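Putative antidote protein of plasmid maintenance system (Nostoc punctiforme, PDB 3CEC) probably acts as the antitoxin of a plasmid maintenance toxin-antitoxin pair and is likely to bind DNA through its helix-turn-helix fold. Local coordinates at residues A[15-18]-A[19-23]; A[49-53]-A[54-58]; A[35-38]-A[39-43]. One frame throughout, in Å; residues are numbered along the deposited sequence.

Contact 1. Residues A[15-18]-A[19-23]; sequences RPIH and PGEVI
His18 ends the extended run 15-18, and its carbonyl O turns to meet Glu21 N at 3.0 Å and Val22 N at 3.4 Å, two weak bonds in the first turn of helix 19-30. The side chain of Glu21 reaches back the other way. Its OE1 accepts the backbone N-H of His18 at 2.9 Å, in a fairly straight bond (160°) that uses the anti lone pair. CG of Glu21 sits beside its own backbone N (chi1 -65°), and the chain runs on extended past CG, which carries the carboxylate out of the helix start and alongside the incoming loop. OE1 also lies 3.7 Å from Ile17 CA. This is half of a capping box: the third helical residue accepts from the amide of the N-cap, His18, while the Glu21 N-H goes to the His18 carbonyl instead of an N-cap side chain. Proline suits the first helical position, where its missing N-H costs no helix bond. In the His18 conformer described here, Pro19 CD also lies over one face of the imidazole, 3.6 Å from the ring centroid, in a CH-pi contact displaced toward the rim. An alanine in place of Pro19 would probably leave the helix start with a less restricted phi and a gap beside Gln81. Ile17 CG2 also touches Val22 CG2 at 3.6 Å, the two side chains crossing at about a right angle. The start of the helix rests on helix 74-101, where Pro19 meets Gln81 and Val22 meets Trp77.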
loop_
_atom_site.group_PDB
_atom_site.type_symbol
_atom_site.label_atom_id
_atom_site.label_comp_id
_atom_site.label_asym_id
_atom_site.label_seq_id
_atom_site.Cartn_x
_atom_site.Cartn_y
_atom_site.Cartn_z
ATOM N N ARG A 15 2.581 -7.132 11.816
ATOM C CA ARG A 15 2.451 -7.104 10.352
ATOM C C ARG A 15 2.877 -5.724 9.885
ATOM O O ARG A 15 2.772 -4.743 10.640
ATOM C CB ARG A 15 1.011 -7.392 9.874
ATOM C CG ARG A 15 -0.032 -6.353 10.265
ATOM N N PRO A 16 3.392 -5.651 8.659
ATOM C CA PRO A 16 3.788 -4.373 8.102
ATOM C C PRO A 16 2.601 -3.447 7.960
ATOM O O PRO A 16 1.441 -3.891 7.856
ATOM C CB PRO A 16 4.361 -4.757 6.733
ATOM C CG PRO A 16 3.601 -6.013 6.349
ATOM C CD PRO A 16 3.494 -6.744 7.669
ATOM N N ILE A 17 2.903 -2.149 7.989
ATOM C CA ILE A 17 1.882 -1.118 7.706
ATOM C C ILE A 17 1.755 -0.987 6.195
ATOM O O ILE A 17 2.750 -0.693 5.516
ATOM C CB ILE A 17 2.254 0.222 8.318
ATOM C CG1 ILE A 17 2.623 0.085 9.811
ATOM C CG2 ILE A 17 1.044 1.181 8.130
ATOM C CD1 ILE A 17 2.979 1.393 10.528
ATOM N N HIS A 18 0.560 -1.312 5.648
ATOM C CA HIS A 18 0.265 -1.202 4.173
ATOM C C HIS A 18 0.218 0.280 3.890
ATOM O O HIS A 18 -0.229 1.073 4.734
ATOM C CB HIS A 18 -1.091 -1.849 3.688
ATOM C CG HIS A 18 -1.244 -1.995 2.169
ATOM N ND1 HIS A 18 -0.920 -3.166 1.509
ATOM C CD2 HIS A 18 -1.731 -1.154 1.202
ATOM C CE1 HIS A 18 -1.161 -3.027 0.217
ATOM N NE2 HIS A 18 -1.664 -1.821 0.010
ATOM N N PRO A 19 0.685 0.650 2.704
ATOM C CA PRO A 19 0.532 2.042 2.231
ATOM C C PRO A 19 -0.898 2.525 2.317
ATOM O O PRO A 19 -1.175 3.685 2.631
ATOM C CB PRO A 19 0.976 1.967 0.770
ATOM C CG PRO A 19 1.855 0.764 0.706
ATOM C CD PRO A 19 1.494 -0.160 1.780
ATOM N N GLY A 20 -1.817 1.631 2.039
ATOM C CA GLY A 20 -3.226 1.950 2.036
ATOM C C GLY A 20 -3.738 2.388 3.391
ATOM O O GLY A 20 -4.631 3.210 3.497
ATOM N N GLU A 21 -3.153 1.791 4.424
ATOM C CA GLU A 21 -3.547 2.118 5.788
ATOM C C GLU A 21 -3.087 3.526 6.137
ATOM O O GLU A 21 -3.820 4.300 6.825
ATOM C CB GLU A 21 -2.986 1.112 6.796
ATOM C CG GLU A 21 -3.575 -0.277 6.603
ATOM C CD GLU A 21 -2.953 -1.334 7.528
ATOM O OE1 GLU A 21 -1.740 -1.642 7.425
ATOM O OE2 GLU A 21 -3.716 -1.865 8.352
ATOM N N VAL A 22 -1.929 3.876 5.612
ATOM C CA VAL A 22 -1.385 5.216 5.861
ATOM C C VAL A 22 -2.225 6.242 5.133
ATOM O O VAL A 22 -2.606 7.297 5.699
ATOM C CB VAL A 22 0.081 5.359 5.451
ATOM C CG1 VAL A 22 0.599 6.793 5.725
ATOM C CG2 VAL A 22 0.932 4.283 6.245
ATOM N N ILE A 23 -2.570 5.927 3.894
ATOM C CA ILE A 23 -3.434 6.807 3.107
ATOM C C ILE A 23 -4.785 7.020 3.818
ATOM O O ILE A 23 -5.235 8.137 3.938
ATOM C CB ILE A 23 -3.610 6.308 1.634
ATOM C CG1 ILE A 23 -2.275 6.455 0.908
ATOM C CG2 ILE A 23 -4.730 7.061 0.929
ATOM C CD1 ILE A 23 -2.232 5.673 -0.342
#

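Contact 2. Residues A[49-53]-A[54-58]; sequences QEVIN and GQRSI
Glu50 and Arg56 form a salt bridge across the end of helix 45-52. Arg56 comes side-on with two nitrogens, and both go to the same oxygen: OE1 of Glu50 lies 2.6 Å from NE and 2.7 Å from NH2. NE meets OE1 nearly along its C-O axis, NH2 on the syn side and out of the carboxylate plane. The oxygen sits in the guanidinium plane. The carboxylate plane is turned 27° from it, so the two groups are nearly coplanar. A bend in the arginine chain (chi3 -64°) folds the guanidinium back to the helix.

Backbone bonds fix the chain reversal that brings them together. Gln55 N donates to Glu50 O at 2.8 Å, and Gly54 N to Val51 O at 3.0 Å. Arg56 N adds a weak bond to Glu50 O. Gly54 has positive phi, which favours glycine, and the turn is a Schellman motif that ends the helix. Over this turn Asn53 and Gln55 lie side by side and point the same way, their amides almost coplanar. ND2 of Asn53 donates to OE1 of Gln55 at 3.0 Å. In one conformer, Gln49 NE2 donates to Asn53 OD1 from above the carbonyl plane, holding the Asn53 amide at oxygen and nitrogen.

On the buried side, Val51 CG1 meets Ile58 CD1 at 3.7 Å, the two crossing at about a right angle. This apolar pair ties the loop to the interior. Val51 also touches Ile23, and Ile58 reaches Pro19, Ala63 and Leu66. Farther out, Gln46 NE2 holds Glu50 OE2, and Ile58 N donates to Gln81.

Both carboxylate oxygens are held, which should restrain turning. Through the paired hydrogen bonds from NE and NH2, the arginine charge is likely to draw negative charge to OE1 and favour the ionised carboxylate.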
loop_
_atom_site.group_PDB
_atom_site.type_symbol
_atom_site.label_atom_id
_atom_site.label_comp_id
_atom_site.label_asym_id
_atom_site.label_seq_id
_atom_site.Cartn_x
_atom_site.Cartn_y
_atom_site.Cartn_z
ATOM N N GLN A 49 -9.120 3.418 -3.879
ATOM C CA GLN A 49 -9.807 2.576 -2.924
ATOM C C GLN A 49 -9.155 1.192 -2.873
ATOM O O GLN A 49 -9.099 0.561 -1.795
ATOM C CB GLN A 49 -11.299 2.478 -3.244
ATOM C CG GLN A 49 -12.121 2.030 -2.063
ATOM C CD GLN A 49 -12.032 2.985 -0.892
ATOM O OE1 GLN A 49 -12.400 4.157 -1.009
ATOM N NE2 GLN A 49 -11.561 2.484 0.255
ATOM N N GLU A 50 -8.657 0.726 -4.028
ATOM C CA GLU A 50 -7.986 -0.586 -4.092
ATOM C C GLU A 50 -6.696 -0.564 -3.313
ATOM O O GLU A 50 -6.331 -1.557 -2.695
ATOM C CB GLU A 50 -7.799 -1.083 -5.514
ATOM C CG GLU A 50 -9.149 -1.398 -6.150
ATOM C CD GLU A 50 -9.055 -1.602 -7.669
ATOM O OE1 GLU A 50 -8.031 -1.217 -8.279
ATOM O OE2 GLU A 50 -10.048 -2.113 -8.259
ATOM N N VAL A 51 -5.998 0.575 -3.355
ATOM C CA VAL A 51 -4.740 0.703 -2.571
ATOM C C VAL A 51 -5.085 0.689 -1.089
ATOM O O VAL A 51 -4.500 -0.030 -0.274
ATOM C CB VAL A 51 -3.966 1.958 -2.952
ATOM C CG1 VAL A 51 -2.736 2.158 -2.015
ATOM C CG2 VAL A 51 -3.466 1.899 -4.411
ATOM N N ILE A 52 -6.094 1.456 -0.741
ATOM C CA ILE A 52 -6.538 1.556 0.657
ATOM C C ILE A 52 -6.910 0.209 1.208
ATOM O O ILE A 52 -6.615 -0.116 2.379
ATOM C CB ILE A 52 -7.692 2.538 0.809
ATOM C CG1 ILE A 52 -7.149 3.931 0.607
ATOM C CG2 ILE A 52 -8.348 2.438 2.229
ATOM C CD1 ILE A 52 -8.256 5.066 0.626
ATOM N N ASN A 53 -7.573 -0.586 0.369
ATOM C CA ASN A 53 -8.130 -1.891 0.802
ATOM C C ASN A 53 -7.089 -2.994 0.727
ATOM O O ASN A 53 -7.369 -4.161 1.017
ATOM C CB ASN A 53 -9.337 -2.332 -0.023
ATOM C CG ASN A 53 -10.531 -1.361 -0.007
ATOM O OD1 ASN A 53 -10.723 -0.555 0.903
ATOM N ND2 ASN A 53 -11.387 -1.503 -1.029
ATOM N N GLY A 54 -5.880 -2.635 0.321
ATOM C CA GLY A 54 -4.777 -3.583 0.219
ATOM C C GLY A 54 -4.928 -4.585 -0.907
ATOM O O GLY A 54 -4.310 -5.673 -0.883
ATOM N N GLN A 55 -5.741 -4.229 -1.901
ATOM C CA GLN A 55 -5.929 -5.044 -3.117
ATOM C C GLN A 55 -5.024 -4.693 -4.296
ATOM O O GLN A 55 -4.931 -5.414 -5.313
ATOM C CB GLN A 55 -7.363 -4.921 -3.615
ATOM C CG GLN A 55 -8.439 -5.239 -2.624
ATOM C CD GLN A 55 -9.777 -4.762 -3.157
ATOM O OE1 GLN A 55 -10.352 -3.775 -2.671
ATOM N NE2 GLN A 55 -10.245 -5.413 -4.220
ATOM N N ARG A 56 -4.390 -3.541 -4.198
ATOM C CA ARG A 56 -3.554 -3.047 -5.249
ATOM C C ARG A 56 -2.284 -2.490 -4.616
ATOM O O ARG A 56 -2.327 -1.790 -3.610
ATOM C CB ARG A 56 -4.301 -1.931 -6.016
ATOM C CG ARG A 56 -3.520 -1.221 -7.060
ATOM C CD ARG A 56 -4.370 -0.191 -7.786
ATOM N NE ARG A 56 -5.459 -0.821 -8.528
ATOM C CZ ARG A 56 -5.293 -1.506 -9.665
ATOM N NH1 ARG A 56 -4.085 -1.642 -10.205
ATOM N NH2 ARG A 56 -6.341 -2.060 -10.271
ATOM N N SER A 57 -1.166 -2.807 -5.234
ATOM C CA SER A 57 0.117 -2.268 -4.786
ATOM C C SER A 57 0.341 -0.861 -5.293
ATOM O O SER A 57 -0.109 -0.491 -6.399
ATOM C CB SER A 57 1.280 -3.121 -5.300
ATOM O OG SER A 57 1.167 -4.399 -4.741
ATOM N N ILE A 58 1.147 -0.136 -4.532
ATOM C CA ILE A 58 1.687 1.161 -5.003
ATOM C C ILE A 58 2.620 0.914 -6.187
ATOM O O ILE A 58 3.612 0.188 -6.066
ATOM C CB ILE A 58 2.576 1.838 -3.878
ATOM C CG1 ILE A 58 1.766 2.160 -2.608
ATOM C CG2 ILE A 58 3.306 3.073 -4.410
ATOM C CD1 ILE A 58 0.741 3.112 -2.809
#

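Contact 3. Residues A[35-38]-A[39-43]; sequences ANFA and EILGV
Phe37 and Leu41 pack one turn apart on helix 34-41, which with helix 45-52 makes up the helix-turn-helix of this protein. Leu41 CD1 comes over a face of the Phe37 ring, 4.1 Å from the centroid and 27° off the normal. Its closest ring atom is Phe37 CE2, at 3.7 Å. The leucine reaches there with CG beside its backbone N (chi1 -63°) and CD1 extended away from CA, which lays the branch across the aromatic face. The pair is buried: Phe37 also meets Ile23, Leu27 and Leu66, and Leu41 meets Ile48 and Ala69.

Asn36 and Glu39 line a polar stretch of the outer face. Two waters join them. One donates to Asn36 O at 2.9 Å and also to Glu39 OE1. The other accepts from Asn36 ND2 at 2.8 Å and donates a hydrogen bond to the same OE1 at 2.6 Å. Thus one carboxylate oxygen receives both waters, and these bridge it to the carbonyl and the amide of Asn36.

The helix ends at Gly42, whose positive phi favours glycine. Ala38 O takes two backbone donors there, Gly42 N at 2.8 Å and Val43 N at 3.1 Å, so a single carbonyl holds the chain as it leaves the helix. Leu41 O is held in turn by Arg65 NH1. The methyl of Ala38 is loosely packed with Val43 CG2, and both side chains face Ile48 of the next helix.

A small alanine on the inner face of the first helix, four residues ahead of a glycine at the turn, is the classic signature of the DNA-binding helix-turn-helix.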
loop_
_atom_site.group_PDB
_atom_site.type_symbol
_atom_site.label_atom_id
_atom_site.label_comp_id
_atom_site.label_asym_id
_atom_site.label_seq_id
_atom_site.Cartn_x
_atom_site.Cartn_y
_atom_site.Cartn_z
ATOM N N ALA A 35 -12.563 9.848 -3.287
ATOM C CA ALA A 35 -12.801 10.514 -4.606
ATOM C C ALA A 35 -12.100 11.863 -4.719
ATOM O O ALA A 35 -11.513 12.186 -5.762
ATOM C CB ALA A 35 -14.337 10.627 -4.852
ATOM N N ASN A 36 -12.095 12.608 -3.613
ATOM C CA ASN A 36 -11.464 13.920 -3.525
ATOM C C ASN A 36 -9.957 13.713 -3.707
ATOM O O ASN A 36 -9.264 14.426 -4.439
ATOM C CB ASN A 36 -11.608 14.572 -2.142
ATOM C CG ASN A 36 -13.052 14.822 -1.693
ATOM O OD1 ASN A 36 -13.360 14.817 -0.459
ATOM N ND2 ASN A 36 -13.913 15.119 -2.661
ATOM N N PHE A 37 -9.442 12.669 -3.076
ATOM C CA PHE A 37 -7.986 12.477 -3.094
ATOM C C PHE A 37 -7.572 11.957 -4.465
ATOM O O PHE A 37 -6.528 12.358 -5.017
ATOM C CB PHE A 37 -7.575 11.476 -2.027
ATOM C CG PHE A 37 -6.090 11.413 -1.796
ATOM C CD1 PHE A 37 -5.373 12.556 -1.510
ATOM C CD2 PHE A 37 -5.456 10.179 -1.691
ATOM C CE1 PHE A 37 -4.005 12.481 -1.285
ATOM C CE2 PHE A 37 -4.107 10.120 -1.423
ATOM C CZ PHE A 37 -3.397 11.221 -1.214
ATOM N N ALA A 38 -8.423 11.101 -5.032
ATOM C CA ALA A 38 -8.135 10.558 -6.398
ATOM C C ALA A 38 -8.090 11.691 -7.417
ATOM O O ALA A 38 -7.234 11.740 -8.308
ATOM C CB ALA A 38 -9.187 9.483 -6.812
ATOM N N GLU A 39 -8.954 12.667 -7.206
ATOM C CA GLU A 39 -9.023 13.819 -8.099
ATOM C C GLU A 39 -7.702 14.603 -8.025
ATOM O O GLU A 39 -7.124 15.040 -9.034
ATOM C CB GLU A 39 -10.196 14.674 -7.730
ATOM C CG GLU A 39 -10.396 15.842 -8.604
ATOM C CD GLU A 39 -11.798 16.390 -8.434
ATOM O OE1 GLU A 39 -12.116 16.838 -7.307
ATOM O OE2 GLU A 39 -12.573 16.355 -9.419
ATOM N N ILE A 40 -7.208 14.786 -6.816
ATOM C CA ILE A 40 -5.935 15.482 -6.595
ATOM C C ILE A 40 -4.799 14.762 -7.284
ATOM O O ILE A 40 -3.950 15.393 -7.956
ATOM C CB ILE A 40 -5.679 15.636 -5.088
ATOM C CG1 ILE A 40 -6.636 16.695 -4.558
ATOM C CG2 ILE A 40 -4.267 16.066 -4.790
ATOM C CD1 ILE A 40 -6.771 16.631 -3.007
ATOM N N LEU A 41 -4.765 13.447 -7.121
ATOM C CA LEU A 41 -3.642 12.662 -7.646
ATOM C C LEU A 41 -3.715 12.453 -9.127
ATOM O O LEU A 41 -2.688 12.151 -9.726
ATOM C CB LEU A 41 -3.611 11.275 -7.006
ATOM C CG LEU A 41 -3.381 11.260 -5.502
ATOM C CD1 LEU A 41 -3.481 9.792 -5.050
ATOM C CD2 LEU A 41 -2.049 11.844 -5.095
ATOM N N GLY A 42 -4.909 12.537 -9.716
ATOM C CA GLY A 42 -5.126 12.274 -11.142
ATOM C C GLY A 42 -5.169 10.786 -11.429
ATOM O O GLY A 42 -4.649 10.321 -12.437
ATOM N N VAL A 43 -5.777 10.037 -10.502
ATOM C CA VAL A 43 -6.097 8.617 -10.749
ATOM C C VAL A 43 -7.571 8.404 -10.393
ATOM O O VAL A 43 -8.214 9.292 -9.882
ATOM C CB VAL A 43 -5.245 7.647 -9.931
ATOM C CG1 VAL A 43 -3.737 7.857 -10.310
ATOM C CG2 VAL A 43 -5.477 7.724 -8.435
HETATM O O HOH W 1 -10.313 17.126 -4.891
HETATM O O HOH W 2 -13.512 15.700 -5.402
#

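How the contacts relate
Along the chain the order is contact 1, contact 3, contact 2. Contact 1 starts helix 19-30. Contacts 3 and 2 end helices 34-41 and 45-52, the two helices of the helix-turn-helix. The centres of contacts 1 and 2 are about 9 Å apart and the two touch: Pro19 CB lies 3.5 Å from Ile58 CG1. Contact 3 is about 19 Å from contact 1 between centres, yet Ile23 CG2 meets Phe37 CE2 at 3.9 Å. Contacts 2 and 3, about 14 Å between centres, do not touch. All lie in the helical core that holds the motif, from which helix 74-101 extends. Helix 45-52 would be the probable recognition helix.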